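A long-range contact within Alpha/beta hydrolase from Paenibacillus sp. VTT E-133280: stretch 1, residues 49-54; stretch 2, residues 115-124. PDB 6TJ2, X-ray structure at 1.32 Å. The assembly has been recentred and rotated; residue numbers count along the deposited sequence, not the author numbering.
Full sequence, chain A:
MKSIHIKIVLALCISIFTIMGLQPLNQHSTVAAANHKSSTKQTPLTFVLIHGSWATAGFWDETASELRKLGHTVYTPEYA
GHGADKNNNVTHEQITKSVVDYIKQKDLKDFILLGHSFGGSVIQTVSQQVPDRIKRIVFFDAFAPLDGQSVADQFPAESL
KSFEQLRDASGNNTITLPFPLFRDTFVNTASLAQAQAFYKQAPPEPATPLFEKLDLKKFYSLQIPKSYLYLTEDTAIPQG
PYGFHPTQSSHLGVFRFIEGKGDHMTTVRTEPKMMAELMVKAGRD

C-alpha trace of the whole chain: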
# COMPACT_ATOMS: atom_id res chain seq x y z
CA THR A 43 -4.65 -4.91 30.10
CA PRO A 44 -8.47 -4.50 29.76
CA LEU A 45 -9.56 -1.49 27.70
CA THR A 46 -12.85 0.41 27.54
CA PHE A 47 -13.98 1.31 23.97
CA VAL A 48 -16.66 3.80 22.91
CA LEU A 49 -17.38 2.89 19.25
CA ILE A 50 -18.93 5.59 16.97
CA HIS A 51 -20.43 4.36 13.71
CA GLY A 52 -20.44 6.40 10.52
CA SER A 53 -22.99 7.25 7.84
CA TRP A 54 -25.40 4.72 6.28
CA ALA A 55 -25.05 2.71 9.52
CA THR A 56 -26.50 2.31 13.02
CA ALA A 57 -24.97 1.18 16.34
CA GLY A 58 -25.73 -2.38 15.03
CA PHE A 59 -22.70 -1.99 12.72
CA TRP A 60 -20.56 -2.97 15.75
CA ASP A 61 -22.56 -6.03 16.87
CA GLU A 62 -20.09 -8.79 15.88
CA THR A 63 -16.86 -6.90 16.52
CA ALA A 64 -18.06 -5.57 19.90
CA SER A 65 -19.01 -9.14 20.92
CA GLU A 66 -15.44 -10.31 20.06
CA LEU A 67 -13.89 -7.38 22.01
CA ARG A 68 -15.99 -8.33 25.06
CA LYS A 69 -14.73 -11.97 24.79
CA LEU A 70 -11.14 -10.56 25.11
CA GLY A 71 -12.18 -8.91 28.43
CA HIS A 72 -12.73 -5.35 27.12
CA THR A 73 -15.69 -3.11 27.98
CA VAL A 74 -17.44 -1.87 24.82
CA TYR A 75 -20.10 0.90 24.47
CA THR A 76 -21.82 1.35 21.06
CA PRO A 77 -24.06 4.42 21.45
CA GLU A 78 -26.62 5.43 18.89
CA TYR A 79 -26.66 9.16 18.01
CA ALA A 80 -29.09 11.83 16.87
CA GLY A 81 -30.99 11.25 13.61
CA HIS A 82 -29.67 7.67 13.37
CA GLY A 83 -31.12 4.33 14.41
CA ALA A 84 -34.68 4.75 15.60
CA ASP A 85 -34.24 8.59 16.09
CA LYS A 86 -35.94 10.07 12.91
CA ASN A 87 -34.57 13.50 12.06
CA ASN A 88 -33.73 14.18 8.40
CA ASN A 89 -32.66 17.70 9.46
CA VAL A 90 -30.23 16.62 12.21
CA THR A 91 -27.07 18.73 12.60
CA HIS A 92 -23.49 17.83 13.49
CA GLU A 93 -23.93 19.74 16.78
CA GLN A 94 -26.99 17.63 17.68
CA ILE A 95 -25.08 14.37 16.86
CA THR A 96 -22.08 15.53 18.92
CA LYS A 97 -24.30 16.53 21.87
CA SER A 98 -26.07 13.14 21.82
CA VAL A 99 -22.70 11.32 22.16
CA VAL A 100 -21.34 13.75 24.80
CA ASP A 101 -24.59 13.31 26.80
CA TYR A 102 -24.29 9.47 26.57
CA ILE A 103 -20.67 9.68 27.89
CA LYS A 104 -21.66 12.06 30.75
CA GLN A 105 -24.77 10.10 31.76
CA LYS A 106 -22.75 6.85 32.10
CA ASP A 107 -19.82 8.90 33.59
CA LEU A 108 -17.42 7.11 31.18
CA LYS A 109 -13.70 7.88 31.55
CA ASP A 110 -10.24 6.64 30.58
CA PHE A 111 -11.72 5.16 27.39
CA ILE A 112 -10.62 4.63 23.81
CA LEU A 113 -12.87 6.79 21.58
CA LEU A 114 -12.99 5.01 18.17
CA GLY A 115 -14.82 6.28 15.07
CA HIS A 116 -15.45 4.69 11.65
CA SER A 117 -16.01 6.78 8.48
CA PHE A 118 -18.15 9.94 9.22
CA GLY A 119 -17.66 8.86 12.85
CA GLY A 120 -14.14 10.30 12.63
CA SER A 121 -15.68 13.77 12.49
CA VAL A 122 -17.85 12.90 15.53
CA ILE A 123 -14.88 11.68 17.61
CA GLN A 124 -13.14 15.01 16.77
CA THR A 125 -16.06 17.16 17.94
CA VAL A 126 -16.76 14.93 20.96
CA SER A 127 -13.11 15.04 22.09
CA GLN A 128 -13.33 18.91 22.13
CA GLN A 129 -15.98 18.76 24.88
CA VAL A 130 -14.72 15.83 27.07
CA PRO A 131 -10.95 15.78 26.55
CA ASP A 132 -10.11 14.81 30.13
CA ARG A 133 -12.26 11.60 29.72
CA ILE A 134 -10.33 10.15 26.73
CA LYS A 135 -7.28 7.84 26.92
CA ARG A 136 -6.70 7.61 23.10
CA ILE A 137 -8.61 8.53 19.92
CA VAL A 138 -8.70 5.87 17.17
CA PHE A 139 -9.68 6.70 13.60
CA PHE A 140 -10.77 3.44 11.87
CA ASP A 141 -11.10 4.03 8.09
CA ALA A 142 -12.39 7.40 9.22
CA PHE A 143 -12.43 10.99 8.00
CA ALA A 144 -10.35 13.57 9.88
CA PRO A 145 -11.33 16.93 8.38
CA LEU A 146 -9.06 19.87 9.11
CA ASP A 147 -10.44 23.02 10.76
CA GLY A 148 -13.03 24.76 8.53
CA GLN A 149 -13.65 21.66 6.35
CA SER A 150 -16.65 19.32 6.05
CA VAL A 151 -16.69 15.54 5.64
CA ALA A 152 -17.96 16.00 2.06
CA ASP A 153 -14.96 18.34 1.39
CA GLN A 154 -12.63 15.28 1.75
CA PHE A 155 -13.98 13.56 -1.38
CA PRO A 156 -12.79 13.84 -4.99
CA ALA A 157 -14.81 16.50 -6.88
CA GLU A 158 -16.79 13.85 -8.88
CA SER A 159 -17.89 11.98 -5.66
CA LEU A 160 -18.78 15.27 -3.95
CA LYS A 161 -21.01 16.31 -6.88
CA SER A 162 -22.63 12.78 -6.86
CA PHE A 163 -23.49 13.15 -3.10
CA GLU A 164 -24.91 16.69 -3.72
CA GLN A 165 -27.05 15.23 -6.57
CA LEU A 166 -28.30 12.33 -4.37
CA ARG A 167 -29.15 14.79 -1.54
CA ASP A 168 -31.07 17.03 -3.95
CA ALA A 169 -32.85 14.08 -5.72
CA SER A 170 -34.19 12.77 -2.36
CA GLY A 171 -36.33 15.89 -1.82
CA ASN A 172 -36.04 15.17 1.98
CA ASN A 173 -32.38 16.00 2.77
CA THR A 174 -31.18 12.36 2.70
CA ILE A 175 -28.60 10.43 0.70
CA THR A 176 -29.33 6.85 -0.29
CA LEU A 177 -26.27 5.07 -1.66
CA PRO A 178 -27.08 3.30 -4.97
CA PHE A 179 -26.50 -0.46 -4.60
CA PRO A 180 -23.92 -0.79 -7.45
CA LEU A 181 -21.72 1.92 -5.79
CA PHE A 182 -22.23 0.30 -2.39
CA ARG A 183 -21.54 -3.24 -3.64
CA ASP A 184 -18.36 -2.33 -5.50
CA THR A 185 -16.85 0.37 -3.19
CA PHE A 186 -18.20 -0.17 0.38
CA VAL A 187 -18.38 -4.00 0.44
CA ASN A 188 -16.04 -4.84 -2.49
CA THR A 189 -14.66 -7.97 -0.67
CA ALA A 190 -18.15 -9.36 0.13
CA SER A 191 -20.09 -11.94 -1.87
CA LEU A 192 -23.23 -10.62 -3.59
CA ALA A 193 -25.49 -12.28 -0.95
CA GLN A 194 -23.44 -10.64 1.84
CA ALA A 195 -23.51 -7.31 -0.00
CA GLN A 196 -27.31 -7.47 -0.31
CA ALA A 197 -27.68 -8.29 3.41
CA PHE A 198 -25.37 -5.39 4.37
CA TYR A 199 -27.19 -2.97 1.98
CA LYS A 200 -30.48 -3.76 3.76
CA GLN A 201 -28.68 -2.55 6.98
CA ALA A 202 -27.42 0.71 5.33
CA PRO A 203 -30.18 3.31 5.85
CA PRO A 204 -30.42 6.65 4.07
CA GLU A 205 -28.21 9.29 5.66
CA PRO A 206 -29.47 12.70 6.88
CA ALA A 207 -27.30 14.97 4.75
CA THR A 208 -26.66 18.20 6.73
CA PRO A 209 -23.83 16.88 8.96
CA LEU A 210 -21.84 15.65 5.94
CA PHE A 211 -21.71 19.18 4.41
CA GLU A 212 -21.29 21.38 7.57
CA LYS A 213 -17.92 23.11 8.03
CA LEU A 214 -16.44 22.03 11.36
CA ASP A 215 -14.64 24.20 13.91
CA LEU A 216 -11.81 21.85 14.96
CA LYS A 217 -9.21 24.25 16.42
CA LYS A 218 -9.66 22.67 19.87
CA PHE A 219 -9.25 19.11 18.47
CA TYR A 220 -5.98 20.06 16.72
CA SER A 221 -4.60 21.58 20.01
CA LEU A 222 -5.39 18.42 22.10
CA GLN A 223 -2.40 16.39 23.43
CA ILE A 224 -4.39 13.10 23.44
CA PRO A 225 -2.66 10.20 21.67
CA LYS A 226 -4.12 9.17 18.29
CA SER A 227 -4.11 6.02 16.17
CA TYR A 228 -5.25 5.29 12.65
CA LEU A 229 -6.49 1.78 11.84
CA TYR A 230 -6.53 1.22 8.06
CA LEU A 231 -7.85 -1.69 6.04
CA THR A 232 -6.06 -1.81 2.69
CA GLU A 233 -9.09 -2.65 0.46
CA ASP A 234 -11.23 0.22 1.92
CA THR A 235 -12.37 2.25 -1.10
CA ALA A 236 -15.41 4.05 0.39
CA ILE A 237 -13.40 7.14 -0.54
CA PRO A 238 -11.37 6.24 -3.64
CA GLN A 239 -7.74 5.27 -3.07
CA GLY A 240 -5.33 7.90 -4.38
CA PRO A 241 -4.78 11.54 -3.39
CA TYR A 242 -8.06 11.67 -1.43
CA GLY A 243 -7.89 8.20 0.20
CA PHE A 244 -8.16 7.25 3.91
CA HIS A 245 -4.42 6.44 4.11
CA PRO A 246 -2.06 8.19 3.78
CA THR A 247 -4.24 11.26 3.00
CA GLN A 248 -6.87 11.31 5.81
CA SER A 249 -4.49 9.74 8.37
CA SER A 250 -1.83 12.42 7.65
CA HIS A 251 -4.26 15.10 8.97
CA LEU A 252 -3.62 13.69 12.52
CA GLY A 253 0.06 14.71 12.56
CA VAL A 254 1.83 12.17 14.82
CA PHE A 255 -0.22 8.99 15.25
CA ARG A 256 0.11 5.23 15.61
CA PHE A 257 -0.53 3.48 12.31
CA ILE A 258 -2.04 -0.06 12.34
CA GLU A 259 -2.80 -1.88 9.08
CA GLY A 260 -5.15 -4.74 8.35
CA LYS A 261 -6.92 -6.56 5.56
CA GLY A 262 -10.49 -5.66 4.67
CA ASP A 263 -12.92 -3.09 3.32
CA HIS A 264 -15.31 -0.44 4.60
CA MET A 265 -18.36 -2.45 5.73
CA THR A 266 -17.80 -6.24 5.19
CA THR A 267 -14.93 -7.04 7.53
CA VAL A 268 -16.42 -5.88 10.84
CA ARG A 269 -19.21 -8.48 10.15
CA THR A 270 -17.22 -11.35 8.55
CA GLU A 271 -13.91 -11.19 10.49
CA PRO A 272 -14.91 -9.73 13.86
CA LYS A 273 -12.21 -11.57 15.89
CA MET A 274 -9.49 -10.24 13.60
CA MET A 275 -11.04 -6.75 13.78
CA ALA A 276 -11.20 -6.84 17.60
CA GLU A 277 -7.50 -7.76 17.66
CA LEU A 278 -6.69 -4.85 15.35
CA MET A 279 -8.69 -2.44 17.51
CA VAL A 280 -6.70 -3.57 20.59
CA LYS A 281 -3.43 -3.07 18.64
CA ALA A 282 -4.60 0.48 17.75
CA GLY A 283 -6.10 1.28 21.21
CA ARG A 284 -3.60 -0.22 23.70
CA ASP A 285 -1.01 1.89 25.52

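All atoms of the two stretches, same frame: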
# COMPACT_ATOMS: atom_id res chain seq x y z
N LEU A 49 -17.43 3.09 20.72
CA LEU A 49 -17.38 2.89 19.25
C LEU A 49 -18.45 3.76 18.61
O LEU A 49 -19.61 3.61 18.98
CB LEU A 49 -17.57 1.44 18.85
CG LEU A 49 -16.67 0.43 19.57
CD1 LEU A 49 -16.99 -0.94 19.07
CD2 LEU A 49 -15.19 0.73 19.32
N ILE A 50 -18.05 4.61 17.69
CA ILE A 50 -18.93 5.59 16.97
C ILE A 50 -19.01 5.18 15.52
O ILE A 50 -18.01 5.28 14.79
CB ILE A 50 -18.39 7.00 17.17
CG1 ILE A 50 -18.15 7.36 18.64
CG2 ILE A 50 -19.32 7.97 16.44
CD1 ILE A 50 -19.39 7.22 19.52
N HIS A 51 -20.19 4.73 15.10
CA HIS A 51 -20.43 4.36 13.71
C HIS A 51 -20.41 5.61 12.81
O HIS A 51 -20.54 6.74 13.31
CB HIS A 51 -21.70 3.57 13.52
CG HIS A 51 -22.98 4.33 13.75
ND1 HIS A 51 -23.48 5.22 12.81
CD2 HIS A 51 -23.82 4.38 14.80
CE1 HIS A 51 -24.62 5.73 13.27
NE2 HIS A 51 -24.85 5.25 14.48
N GLY A 52 -20.38 5.36 11.53
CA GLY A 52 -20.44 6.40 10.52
C GLY A 52 -21.76 6.43 9.80
O GLY A 52 -22.80 6.02 10.34
N SER A 53 -21.76 7.02 8.62
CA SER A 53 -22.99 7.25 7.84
C SER A 53 -23.49 5.94 7.23
O SER A 53 -22.73 4.93 7.06
CB SER A 53 -22.76 8.28 6.77
OG SER A 53 -22.41 9.52 7.32
N TRP A 54 -24.78 5.89 6.92
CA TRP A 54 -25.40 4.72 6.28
C TRP A 54 -25.22 3.52 7.23
O TRP A 54 -24.94 2.42 6.75
CB TRP A 54 -24.86 4.46 4.89
CG TRP A 54 -24.97 5.63 3.99
CD1 TRP A 54 -26.11 6.19 3.49
CD2 TRP A 54 -23.92 6.53 3.60
NE1 TRP A 54 -25.84 7.33 2.78
CE2 TRP A 54 -24.48 7.56 2.82
CE3 TRP A 54 -22.53 6.49 3.79
CZ2 TRP A 54 -23.70 8.61 2.32
CZ3 TRP A 54 -21.77 7.50 3.27
CH2 TRP A 54 -22.35 8.52 2.56
N GLY A 115 -13.81 5.93 16.09
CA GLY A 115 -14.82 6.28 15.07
C GLY A 115 -14.49 5.64 13.76
O GLY A 115 -13.31 5.50 13.42
N HIS A 116 -15.52 5.22 13.03
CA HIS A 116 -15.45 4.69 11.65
C HIS A 116 -16.08 5.69 10.71
O HIS A 116 -17.11 6.27 11.07
CB HIS A 116 -16.11 3.33 11.60
CG HIS A 116 -16.12 2.67 10.28
ND1 HIS A 116 -17.15 2.80 9.42
CD2 HIS A 116 -15.23 1.84 9.69
CE1 HIS A 116 -16.94 2.04 8.36
NE2 HIS A 116 -15.80 1.43 8.52
N SER A 117 -15.49 5.90 9.54
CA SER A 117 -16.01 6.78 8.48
C SER A 117 -16.42 8.16 9.01
O SER A 117 -15.58 8.87 9.59
CB SER A 117 -17.03 6.03 7.64
OG SER A 117 -18.12 5.53 8.38
N PHE A 118 -17.64 8.64 8.76
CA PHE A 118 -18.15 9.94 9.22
C PHE A 118 -17.94 10.02 10.72
O PHE A 118 -17.80 11.11 11.30
CB PHE A 118 -19.64 10.02 8.88
CG PHE A 118 -20.42 11.09 9.61
CD1 PHE A 118 -20.32 12.43 9.25
CD2 PHE A 118 -21.19 10.80 10.73
CE1 PHE A 118 -20.99 13.42 9.95
CE2 PHE A 118 -21.85 11.80 11.44
CZ PHE A 118 -21.75 13.10 11.05
N GLY A 119 -17.96 8.90 11.44
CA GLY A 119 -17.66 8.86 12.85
C GLY A 119 -16.33 9.46 13.24
O GLY A 119 -16.19 9.91 14.39
N GLY A 120 -15.36 9.54 12.31
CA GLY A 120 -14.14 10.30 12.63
C GLY A 120 -14.41 11.75 12.93
O GLY A 120 -13.76 12.34 13.83
N SER A 121 -15.34 12.36 12.22
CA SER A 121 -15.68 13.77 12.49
C SER A 121 -16.37 13.92 13.84
O SER A 121 -16.14 14.93 14.56
CB SER A 121 -16.48 14.41 11.40
OG SER A 121 -17.81 13.93 11.35
N VAL A 122 -17.14 12.93 14.24
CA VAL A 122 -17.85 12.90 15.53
C VAL A 122 -16.86 12.69 16.66
O VAL A 122 -16.96 13.38 17.70
CB VAL A 122 -18.94 11.84 15.50
CG1 VAL A 122 -19.65 11.82 16.86
CG2 VAL A 122 -19.94 12.10 14.37
N ILE A 123 -15.88 11.81 16.52
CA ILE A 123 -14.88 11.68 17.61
C ILE A 123 -14.09 12.97 17.75
O ILE A 123 -13.69 13.34 18.89
CB ILE A 123 -14.00 10.43 17.54
CG1 ILE A 123 -12.98 10.49 16.41
CG2 ILE A 123 -14.90 9.20 17.47
CD1 ILE A 123 -12.26 9.17 16.17
N GLN A 124 -13.82 13.70 16.63
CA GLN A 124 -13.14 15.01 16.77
C GLN A 124 -13.98 15.96 17.61
O GLN A 124 -13.44 16.59 18.55
CB GLN A 124 -12.87 15.60 15.39
CG GLN A 124 -11.80 14.88 14.58
CD GLN A 124 -11.76 15.44 13.18
OE1 GLN A 124 -12.81 15.52 12.51
NE2 GLN A 124 -10.58 15.89 12.73
O HOH W 1 -20.06 2.77 10.46
O HOH W 2 -19.53 7.56 6.91

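The two stretches meet as the ends of neighbouring parallel β-strands, joined by one direct hydrogen bond and then, where the chains leave the sheet, by close glycine packing, two bridging waters and a small apolar cluster. Ile50 pairs with Gly115 across the parallel bridge, their CA atoms 4.6 Å apart. The hydrogen bond runs from His116 N to Ile50 O at 3.0 Å, with a nearly straight N-H...O angle of 165°. The same carbonyl receives a CA-H...O contact, Gly115 CA lying 3.4 Å from Ile50 O, so one oxygen serves two successive residues of the partner strand.

Beyond this point stretch 2 folds back sharply. A type II' turn from His116 to Gly119 is closed by a weak hydrogen bond from Gly119 N to His116 O (2.8 Å), and Ser117, at its second position, adopts phi/psi of 50/-128°, a strained conformation for a residue with a side chain. The helix that follows runs back beside stretch 1, and this close approach depends on glycine. The CA atoms of Gly52 and Gly119 are only 4.4 Å apart. A CB on Gly52 would lie 1.8 Å from Ser117 OG and 2.7 Å from His116 O; one on Gly119 would lie 2.6 Å from Ile50 O and 2.9 Å from His51 O. Gly115 is confined by its own chain, since a CB there would come within 2.5 Å of Gly119 O.

Past the bridge, water takes over the polar pairing. Gly52 N is 3.4 Å from His116 O, but the angle is too poor for a hydrogen bond; instead Gly52 N donates to water 1 (2.8 Å), which also bonds His116 ND1 at 3.1 Å. Water 2 accepts from both Ser53 N and Phe118 N, each at 2.9 Å, and is hydrogen-bonded to Ser117 OG at 2.9 Å. Backbone amides in this buried region are thereby satisfied without direct strand pairing. His51 points away from stretch 2, its ND1 donating to Gly52 O within its own loop at 2.7 Å.

Apolar side chains fill the space between strand and helix. Ile50 CG2 touches Val122 CG1 and Ile50 CG1 touches Ile123 CG2, both at 3.9 Å; branched aliphatic residues suit this place because they bring methyl groups close to the backbone. Phe118 starts toward stretch 1, its CB 3.2 Å from Ser53 OG, but the end of its side chain leads away, while Gly52 CA lies at the edge of its ring.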